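Local coordinates for protein cyclopenase asqI (PDB 5YY3) that catalyses the zinc-dependent ring contraction of 4'-methoxycyclopenin to 4'-methoxyviridicatin, releasing methyl isocyanate, in the biosynthesis of the fungal aspoquinolone mycotoxins, at residues R320-L324 with F606-W610; M501-W507 with S622-I627. All coordinates share one frame. Residues are numbered along the deposited sequence.

Contact 1 (R320-L324 with F606-W610)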
loop_
_atom_site.group_PDB
_atom_site.type_symbol
_atom_site.label_atom_id
_atom_site.label_comp_id
_atom_site.label_asym_id
_atom_site.label_seq_id
_atom_site.Cartn_x
_atom_site.Cartn_y
_atom_site.Cartn_z
ATOM N N ARG A 320 -46.270 2.934 11.150
ATOM C CA ARG A 320 -45.348 1.803 11.151
ATOM C C ARG A 320 -45.519 0.939 9.902
ATOM O O ARG A 320 -44.547 0.544 9.253
ATOM C CB ARG A 320 -45.560 0.965 12.404
ATOM C CG ARG A 320 -44.663 -0.262 12.514
ATOM C CD ARG A 320 -45.037 -1.072 13.746
ATOM N NE ARG A 320 -46.490 -1.230 13.880
ATOM C CZ ARG A 320 -47.090 -1.721 14.958
ATOM N NH1 ARG A 320 -46.363 -2.094 16.003
ATOM N NH2 ARG A 320 -48.414 -1.840 14.996
ATOM N N ASP A 321 -46.769 0.694 9.540
ATOM C CA ASP A 321 -47.083 -0.165 8.413
ATOM C C ASP A 321 -46.765 0.423 7.044
ATOM O O ASP A 321 -46.320 -0.302 6.151
ATOM C CB ASP A 321 -48.559 -0.544 8.453
ATOM C CG ASP A 321 -48.883 -1.685 7.518
ATOM O OD1 ASP A 321 -49.222 -1.429 6.335
ATOM O OD2 ASP A 321 -48.765 -2.844 7.965
ATOM N N ASN A 322 -46.998 1.723 6.861
ATOM C CA ASN A 322 -46.905 2.304 5.519
ATOM C C ASN A 322 -45.665 3.168 5.261
ATOM O O ASN A 322 -45.439 3.604 4.125
ATOM C CB ASN A 322 -48.183 3.114 5.214
ATOM C CG ASN A 322 -48.222 4.486 5.899
ATOM O OD1 ASN A 322 -47.361 4.840 6.713
ATOM N ND2 ASN A 322 -49.256 5.259 5.580
ATOM N N CYS A 323 -44.856 3.404 6.293
ATOM C CA CYS A 323 -43.760 4.368 6.168
ATOM C C CYS A 323 -42.800 4.028 5.016
ATOM O O CYS A 323 -42.532 4.876 4.186
ATOM C CB CYS A 323 -42.976 4.499 7.482
ATOM S SG CYS A 323 -42.289 2.933 8.153
ATOM N N LEU A 324 -42.313 2.800 4.928
ATOM C CA LEU A 324 -41.297 2.504 3.908
ATOM C C LEU A 324 -41.861 2.529 2.491
ATOM O O LEU A 324 -41.201 3.003 1.546
ATOM C CB LEU A 324 -40.633 1.154 4.176
ATOM C CG LEU A 324 -39.842 1.118 5.481
ATOM C CD1 LEU A 324 -39.095 -0.209 5.621
ATOM C CD2 LEU A 324 -38.895 2.297 5.556
ATOM N N PHE A 606 -35.462 -6.772 10.224
ATOM C CA PHE A 606 -34.455 -5.721 10.253
ATOM C C PHE A 606 -34.855 -4.473 9.474
ATOM O O PHE A 606 -34.039 -3.589 9.291
ATOM C CB PHE A 606 -33.124 -6.252 9.720
ATOM C CG PHE A 606 -32.499 -7.292 10.615
ATOM C CD1 PHE A 606 -31.947 -6.927 11.831
ATOM C CD2 PHE A 606 -32.478 -8.628 10.241
ATOM C CE1 PHE A 606 -31.371 -7.860 12.640
ATOM C CE2 PHE A 606 -31.910 -9.573 11.056
ATOM C CZ PHE A 606 -31.349 -9.189 12.254
ATOM N N ASN A 607 -36.112 -4.403 9.041
ATOM C CA ASN A 607 -36.577 -3.320 8.181
ATOM C C ASN A 607 -37.144 -2.143 8.976
ATOM O O ASN A 607 -37.356 -1.064 8.425
ATOM C CB ASN A 607 -37.616 -3.842 7.193
ATOM C CG ASN A 607 -38.827 -4.444 7.885
ATOM O OD1 ASN A 607 -38.728 -4.935 9.012
ATOM N ND2 ASN A 607 -39.978 -4.410 7.214
ATOM N N ARG A 608 -37.367 -2.348 10.270
ATOM C CA ARG A 608 -37.720 -1.254 11.187
ATOM C C ARG A 608 -36.894 -1.387 12.448
ATOM O O ARG A 608 -36.346 -2.450 12.702
ATOM C CB ARG A 608 -39.210 -1.277 11.543
ATOM C CG ARG A 608 -40.059 -0.455 10.626
ATOM C CD ARG A 608 -41.489 -0.882 10.698
ATOM N NE ARG A 608 -41.849 -1.577 9.470
ATOM C CZ ARG A 608 -42.109 -0.957 8.327
ATOM N NH1 ARG A 608 -42.072 0.365 8.287
ATOM N NH2 ARG A 608 -42.428 -1.655 7.237
ATOM N N ALA A 609 -36.808 -0.332 13.249
ATOM C CA ALA A 609 -36.079 -0.450 14.504
ATOM C C ALA A 609 -36.853 -1.391 15.423
ATOM O O ALA A 609 -38.050 -1.606 15.220
ATOM C CB ALA A 609 -35.879 0.905 15.161
ATOM N N TRP A 610 -36.180 -1.956 16.424
ATOM C CA TRP A 610 -36.855 -2.843 17.369
ATOM C C TRP A 610 -37.201 -2.085 18.622
ATOM O O TRP A 610 -36.391 -1.341 19.179
ATOM C CB TRP A 610 -36.001 -4.053 17.735
ATOM C CG TRP A 610 -35.646 -4.911 16.585
ATOM C CD1 TRP A 610 -36.132 -4.823 15.309
ATOM C CD2 TRP A 610 -34.704 -5.991 16.588
ATOM N NE1 TRP A 610 -35.547 -5.790 14.517
ATOM C CE2 TRP A 610 -34.666 -6.515 15.281
ATOM C CE3 TRP A 610 -33.891 -6.565 17.572
ATOM C CZ2 TRP A 610 -33.849 -7.587 14.934
ATOM C CZ3 TRP A 610 -33.082 -7.623 17.230
ATOM C CH2 TRP A 610 -33.065 -8.128 15.921
#

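Contact 2 (M501-W507 with S622-I627)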
loop_
_atom_site.group_PDB
_atom_site.type_symbol
_atom_site.label_atom_id
_atom_site.label_comp_id
_atom_site.label_asym_id
_atom_site.label_seq_id
_atom_site.Cartn_x
_atom_site.Cartn_y
_atom_site.Cartn_z
ATOM N N MET A 501 -22.703 -5.886 13.060
ATOM C CA MET A 501 -23.841 -6.639 13.593
ATOM C C MET A 501 -24.911 -5.831 14.342
ATOM O O MET A 501 -26.083 -6.208 14.318
ATOM C CB MET A 501 -23.269 -7.751 14.486
ATOM C CG MET A 501 -24.184 -8.384 15.472
ATOM S SD MET A 501 -23.237 -9.464 16.560
ATOM C CE MET A 501 -21.791 -8.476 16.763
ATOM N N ASN A 502 -24.545 -4.720 14.981
ATOM C CA ASN A 502 -25.552 -3.928 15.709
ATOM C C ASN A 502 -26.269 -2.860 14.876
ATOM O O ASN A 502 -27.026 -2.053 15.407
ATOM C CB ASN A 502 -24.926 -3.254 16.923
ATOM C CG ASN A 502 -24.636 -4.226 18.026
ATOM O OD1 ASN A 502 -25.341 -5.235 18.194
ATOM N ND2 ASN A 502 -23.595 -3.945 18.789
ATOM N N ASP A 503 -26.001 -2.844 13.581
ATOM C CA ASP A 503 -26.729 -1.990 12.666
ATOM C C ASP A 503 -27.762 -2.837 11.945
ATOM O O ASP A 503 -27.396 -3.766 11.216
ATOM C CB ASP A 503 -25.771 -1.333 11.671
ATOM C CG ASP A 503 -26.485 -0.577 10.581
ATOM O OD1 ASP A 503 -27.596 -0.060 10.841
ATOM O OD2 ASP A 503 -25.927 -0.484 9.462
ATOM N N TYR A 504 -29.039 -2.532 12.176
ATOM C CA TYR A 504 -30.159 -3.197 11.506
ATOM C C TYR A 504 -29.927 -3.362 10.008
ATOM O O TYR A 504 -30.178 -4.420 9.436
ATOM C CB TYR A 504 -31.453 -2.401 11.684
ATOM C CG TYR A 504 -31.919 -2.137 13.101
ATOM C CD1 TYR A 504 -32.499 -3.149 13.877
ATOM C CD2 TYR A 504 -31.830 -0.857 13.649
ATOM C CE1 TYR A 504 -32.947 -2.893 15.168
ATOM C CE2 TYR A 504 -32.274 -0.594 14.930
ATOM C CZ TYR A 504 -32.832 -1.619 15.691
ATOM O OH TYR A 504 -33.282 -1.353 16.971
ATOM N N HIS A 505 -29.455 -2.295 9.374
ATOM C CA HIS A 505 -29.431 -2.227 7.921
ATOM C C HIS A 505 -28.219 -2.915 7.342
ATOM O O HIS A 505 -28.089 -3.013 6.119
ATOM C CB HIS A 505 -29.500 -0.768 7.490
ATOM C CG HIS A 505 -30.615 -0.033 8.156
ATOM N ND1 HIS A 505 -31.892 -0.003 7.647
ATOM C CD2 HIS A 505 -30.667 0.621 9.345
ATOM C CE1 HIS A 505 -32.676 0.665 8.474
ATOM N NE2 HIS A 505 -31.955 1.047 9.513
ATOM N N SER A 506 -27.349 -3.417 8.221
ATOM C CA SER A 506 -26.178 -4.169 7.780
ATOM C C SER A 506 -26.478 -5.657 7.675
ATOM O O SER A 506 -25.661 -6.425 7.156
ATOM C CB SER A 506 -25.003 -3.942 8.721
ATOM O OG SER A 506 -24.478 -2.630 8.555
ATOM N N TRP A 507 -27.646 -6.068 8.156
ATOM C CA TRP A 507 -28.006 -7.459 8.061
ATOM C C TRP A 507 -28.411 -7.796 6.639
ATOM O O TRP A 507 -29.240 -7.114 6.030
ATOM C CB TRP A 507 -29.110 -7.796 9.064
ATOM C CG TRP A 507 -28.544 -7.915 10.424
ATOM C CD1 TRP A 507 -28.377 -6.905 11.340
ATOM C CD2 TRP A 507 -28.010 -9.101 11.030
ATOM N NE1 TRP A 507 -27.793 -7.399 12.485
ATOM C CE2 TRP A 507 -27.558 -8.744 12.320
ATOM C CE3 TRP A 507 -27.886 -10.433 10.615
ATOM C CZ2 TRP A 507 -26.985 -9.668 13.194
ATOM C CZ3 TRP A 507 -27.309 -11.357 11.490
ATOM C CH2 TRP A 507 -26.868 -10.968 12.762
ATOM N N SER A 622 -28.650 -4.407 22.901
ATOM C CA SER A 622 -28.277 -4.224 21.509
ATOM C C SER A 622 -28.874 -5.381 20.716
ATOM O O SER A 622 -29.520 -6.260 21.289
ATOM C CB SER A 622 -26.758 -4.167 21.344
ATOM O OG SER A 622 -26.160 -5.389 21.750
ATOM N N ILE A 623 -28.684 -5.370 19.401
ATOM C CA ILE A 623 -29.102 -6.487 18.575
ATOM C C ILE A 623 -28.372 -7.736 19.062
ATOM O O ILE A 623 -28.955 -8.827 19.151
ATOM C CB ILE A 623 -28.826 -6.220 17.074
ATOM C CG1 ILE A 623 -29.775 -5.129 16.561
ATOM C CG2 ILE A 623 -29.001 -7.483 16.246
ATOM C CD1 ILE A 623 -29.576 -4.762 15.101
ATOM N N ARG A 624 -27.102 -7.560 19.424
ATOM C CA ARG A 624 -26.285 -8.677 19.863
ATOM C C ARG A 624 -26.817 -9.333 21.133
ATOM O O ARG A 624 -26.822 -10.560 21.223
ATOM C CB ARG A 624 -24.847 -8.239 20.091
ATOM C CG ARG A 624 -23.949 -9.409 20.426
ATOM C CD ARG A 624 -22.761 -8.968 21.253
ATOM N NE ARG A 624 -22.118 -7.778 20.704
ATOM C CZ ARG A 624 -21.028 -7.808 19.944
ATOM N NH1 ARG A 624 -20.465 -8.976 19.622
ATOM N NH2 ARG A 624 -20.510 -6.673 19.488
ATOM N N THR A 625 -27.264 -8.536 22.105
ATOM C CA THR A 625 -27.749 -9.110 23.364
ATOM C C THR A 625 -29.053 -9.877 23.134
ATOM O O THR A 625 -29.227 -10.987 23.646
ATOM C CB THR A 625 -27.972 -8.051 24.464
ATOM O OG1 THR A 625 -28.804 -6.995 23.964
ATOM C CG2 THR A 625 -26.650 -7.465 24.936
ATOM N N ILE A 626 -29.945 -9.300 22.337
ATOM C CA ILE A 626 -31.254 -9.892 22.091
ATOM C C ILE A 626 -31.130 -11.211 21.355
ATOM O O ILE A 626 -31.773 -12.193 21.711
ATOM C CB ILE A 626 -32.158 -8.929 21.293
ATOM C CG1 ILE A 626 -32.647 -7.801 22.211
ATOM C CG2 ILE A 626 -33.335 -9.671 20.662
ATOM C CD1 ILE A 626 -33.321 -6.678 21.464
ATOM N N ILE A 627 -30.274 -11.250 20.346
ATOM C CA ILE A 627 -30.206 -12.440 19.533
ATOM C C ILE A 627 -29.312 -13.489 20.199
ATOM O O ILE A 627 -29.137 -14.589 19.677
ATOM C CB ILE A 627 -29.716 -12.120 18.105
ATOM C CG1 ILE A 627 -28.231 -11.740 18.082
ATOM C CG2 ILE A 627 -30.579 -11.022 17.485
ATOM C CD1 ILE A 627 -27.680 -11.650 16.696
HETATM O O HOH W 1 -28.020 -2.550 18.296
#

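Contact 1 (R320-L324 with F606-W610)
Arg320 opens the contact with its aliphatic part: its CG lies 3.7 Å from CD of Arg608, while its carbonyl O sits over one face of the Arg608 guanidinium, 2.7 Å from NH1. That approach is off the plane of the N-H bonds, so the angle is too poor for a hydrogen bond despite the short distance. The CA-to-CB bond of Asp321 points away, and its O is a distant 4.3 Å from Arg608 NH2. Cys323 starts helix 323-331 with its CA-to-CB bond toward the 606-610 loop; its SG and Arg608 NH1 are modelled too close together to interpret. Leu324, the next residue of the helix, covers the opposite guanidinium face with CD1 and also reaches the backbone of Asn607, CD1 to O 3.4 Å. The polar end of Asn607 turns elsewhere, OD1 accepting a hydrogen bond from Gln413. Arg608 is thus a buried arginine inserted between a backbone carbonyl and a leucine. About 11 Å separates the side chains of Leu324 and zinc ligand His218. The arrangement is an interdomain contact of the hemocyanin-like architecture, an Ig-like domain loop meeting a helix start in the counterpart of the hemocyanin copper domain.

Contact 2 (M501-W507 with S622-I627)
The Ile623 side chain packs against Tyr504 and Trp507 of the 501-507 turn, its CD1 3.6 Å from CD1 of Tyr504 and its CG2 4.0 Å from NE1 of Trp507. The indole also meets Ile627, CH2 to CD1 4.1 Å, so two isoleucines four residues apart contact the same ring system. Trp507 NE1 donates a 2.8 Å hydrogen bond to Met501 O, which closes the turn and fixes the indole beside Ile623. Ser506 OG donates to Asp503 OD2 over 2.7 Å, and Asp503 OD1 forms a salt bridge with Arg405 of helix 391-410. This turn, with its 3-10 segment 504-506, connects antiparallel strands 487-497 and 508-517 of the Ig-like domain, and helix 623-626, preceding strand 636-644 of the same sheet, packs against it. Ser622 and Thr625 form a capping box at the helix start: Ser622 N donates to Thr625 OG1 at 2.8 Å, while the return bond from Thr625 N to Ser622 OG is weak at 3.4 Å. Asn502 OD1 accepts from Arg624 N at 3.2 Å; a water bridges Asn502 O and Ile623 N, 3.1 Å from each. Farther out, Met501 CE covers one face of the Arg624 guanidinium, 3.2 Å from NH1.

Along the chain the segments alternate: 320-324, then 501-507, 606-610 and 622-627. The two contacts have centres about 15 Å apart and touch directly through segments 606-610 and 501-507. Tyr504 OH lies 3.0 Å from Trp610 N, a probable hydrogen bond, and Phe606 stacks on Trp507, with Phe606 CE1 3.4 Å from Trp507 CD1. Trp610 also touches Ile623 and Ile626, carrying the packing on to helix 623-626. Both segments of contact 2 belong to the Ig-like domain, although its 501-507 turn also meets helix 391-410; contact 1 joins that domain to the hemocyanin-type domain bearing the zinc ligands. The two contacts thus form one packed region where the β-sheet domain meets the helical one.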